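Flocculation protein FLO11 (PDB 4UYT) mediates homotypic cell-cell adhesion in yeast flocculation and supports substrate adhesion, invasive growth and biofilm formation, here represented by its N-terminal adhesin domain. Local coordinates at residues M116-I121 and G149-D154. Sequence-based numbering, arbitrary orientation.
Sequences MPNFQI and GCNNYD
The side-chain amides of N118 and N151 approach from opposite directions, their planes turned 42° apart. The N118 amide also meets the backbone of G149, whose CA stands above one face of it but displaced outward past the oxygen-nitrogen edge, nearest the nitrogen, 3.2 Å from N118 ND2. At the edge of the Y153 ring, in its plane, lies C150 O. In the fibronectin type III-like β-sandwich of the Flo11 domain, this contact joins the connection between strands 113-115 and 120-125 to the loop that leaves strand 143-147, the sheet neighbour of 120-125. N118 CG stands anti to its own carbonyl carbon (chi1 -69°), which carries the amide across to that loop. No direct hydrogen bond links the two segments; N118 OD1 and N151 OD1, both acceptors, stay 3.5 Å apart, and N118 ND2 and G149 N, two donors, lie close without bonding. N118 ND2 is instead hydrogen-bonded to T148 OG1, which also accepts a hydrogen bond from F119 N, while two waters serve N118 OD1. One donates to N118 OD1 at 3.0 Å and accepts from C150 N at 2.9 Å, tying the amide to a backbone pinned by the C15-C150 disulfide. The other gives its hydrogen to N118 OD1 at 3.1 Å and takes one from N151 ND2 at 2.7 Å.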
loop_
_atom_site.group_PDB
_atom_site.type_symbol
_atom_site.label_atom_id
_atom_site.label_comp_id
_atom_site.label_asym_id
_atom_site.label_seq_id
_atom_site.Cartn_x
_atom_site.Cartn_y
_atom_site.Cartn_z
ATOM N N MET A 116 2.981 0.252 11.175
ATOM C CA MET A 116 3.507 0.496 9.854
ATOM C C MET A 116 3.588 2.006 9.596
ATOM O O MET A 116 2.604 2.699 9.826
ATOM C CB MET A 116 2.545 -0.118 8.854
ATOM C CG MET A 116 2.980 -0.058 7.407
ATOM S SD MET A 116 1.741 -0.770 6.326
ATOM C CE MET A 116 0.588 0.588 6.205
ATOM N N PRO A 117 4.703 2.524 9.063
ATOM C CA PRO A 117 4.713 3.930 8.634
ATOM C C PRO A 117 3.868 4.045 7.382
ATOM O O PRO A 117 3.968 3.183 6.497
ATOM C CB PRO A 117 6.210 4.194 8.359
ATOM C CG PRO A 117 6.762 2.838 7.947
ATOM C CD PRO A 117 5.968 1.826 8.755
ATOM N N ASN A 118 3.050 5.080 7.282
ATOM C CA ASN A 118 2.120 5.184 6.181
ATOM C C ASN A 118 2.830 5.631 4.910
ATOM O O ASN A 118 3.868 6.272 4.913
ATOM C CB ASN A 118 0.967 6.090 6.583
ATOM C CG ASN A 118 0.105 5.450 7.640
ATOM O OD1 ASN A 118 -0.187 6.075 8.705
ATOM N ND2 ASN A 118 -0.297 4.247 7.425
ATOM N N PHE A 119 2.203 5.296 3.806
ATOM C CA PHE A 119 2.750 5.563 2.495
ATOM C C PHE A 119 1.580 5.794 1.544
ATOM O O PHE A 119 0.413 5.672 1.911
ATOM C CB PHE A 119 3.684 4.414 2.032
ATOM C CG PHE A 119 3.018 3.054 2.022
ATOM C CD1 PHE A 119 2.265 2.642 0.954
ATOM C CD2 PHE A 119 3.154 2.185 3.090
ATOM C CE1 PHE A 119 1.635 1.399 0.955
ATOM C CE2 PHE A 119 2.546 0.939 3.102
ATOM C CZ PHE A 119 1.792 0.561 2.015
ATOM N N GLN A 120 1.921 6.112 0.302
ATOM C CA GLN A 120 0.931 6.266 -0.744
ATOM C C GLN A 120 1.322 5.431 -1.929
ATOM O O GLN A 120 2.492 5.092 -2.125
ATOM C CB GLN A 120 0.760 7.732 -1.149
ATOM C CG GLN A 120 0.479 8.652 0.024
ATOM C CD GLN A 120 1.744 9.024 0.756
ATOM O OE1 GLN A 120 2.725 9.418 0.133
ATOM N NE2 GLN A 120 1.746 8.877 2.087
ATOM N N ILE A 121 0.316 5.105 -2.728
ATOM C CA ILE A 121 0.524 4.433 -3.986
ATOM C C ILE A 121 0.004 5.359 -5.082
ATOM O O ILE A 121 -1.178 5.739 -5.067
ATOM C CB ILE A 121 -0.147 3.049 -4.029
ATOM C CG1 ILE A 121 0.285 2.195 -2.825
ATOM C CG2 ILE A 121 0.198 2.368 -5.347
ATOM C CD1 ILE A 121 -0.275 0.792 -2.831
ATOM N N GLY A 149 -3.509 4.630 6.309
ATOM C CA GLY A 149 -3.406 5.095 7.660
ATOM C C GLY A 149 -4.708 5.064 8.444
ATOM O O GLY A 149 -5.815 5.065 7.878
ATOM N N CYS A 150 -4.537 5.058 9.756
ATOM C CA CYS A 150 -5.646 5.084 10.719
ATOM C C CYS A 150 -5.782 6.410 11.447
ATOM O O CYS A 150 -6.667 6.541 12.269
ATOM C CB CYS A 150 -5.448 3.974 11.754
ATOM S SG CYS A 150 -5.578 2.303 11.120
ATOM N N ASN A 151 -4.932 7.372 11.135
ATOM C CA ASN A 151 -4.804 8.631 11.851
ATOM C C ASN A 151 -5.417 9.836 11.179
ATOM O O ASN A 151 -5.103 10.951 11.552
ATOM C CB ASN A 151 -3.287 8.905 12.068
ATOM C CG ASN A 151 -2.426 8.769 10.768
ATOM O OD1 ASN A 151 -2.844 8.175 9.722
ATOM N ND2 ASN A 151 -1.175 9.269 10.854
ATOM N N ASN A 152 -6.295 9.620 10.203
ATOM C CA ASN A 152 -6.862 10.741 9.474
ATOM C C ASN A 152 -8.281 10.420 9.047
ATOM O O ASN A 152 -8.461 9.710 8.076
ATOM C CB ASN A 152 -5.939 11.013 8.282
ATOM C CG ASN A 152 -6.262 12.271 7.523
ATOM O OD1 ASN A 152 -7.106 13.056 7.929
ATOM N ND2 ASN A 152 -5.600 12.449 6.377
ATOM N N TYR A 153 -9.276 10.919 9.780
ATOM C CA TYR A 153 -10.666 10.547 9.552
ATOM C C TYR A 153 -11.553 11.701 9.943
ATOM O O TYR A 153 -11.181 12.554 10.733
ATOM C CB TYR A 153 -11.010 9.284 10.337
ATOM C CG TYR A 153 -10.569 9.341 11.766
ATOM C CD1 TYR A 153 -11.315 10.004 12.709
ATOM C CD2 TYR A 153 -9.382 8.737 12.167
ATOM C CE1 TYR A 153 -10.912 10.072 14.022
ATOM C CE2 TYR A 153 -8.966 8.793 13.474
ATOM C CZ TYR A 153 -9.739 9.464 14.393
ATOM O OH TYR A 153 -9.338 9.531 15.703
ATOM N N ASP A 154 -12.736 11.722 9.357
ATOM C CA ASP A 154 -13.728 12.759 9.666
ATOM C C ASP A 154 -14.540 12.401 10.905
ATOM O O ASP A 154 -14.254 11.406 11.564
ATOM C CB ASP A 154 -14.616 13.104 8.446
ATOM C CG ASP A 154 -15.715 12.113 8.183
ATOM O OD1 ASP A 154 -15.914 11.123 8.919
ATOM O OD2 ASP A 154 -16.419 12.359 7.180
HETATM O O HOH W 1 -1.825 4.484 10.715
HETATM O O HOH W 2 0.602 9.113 8.875
#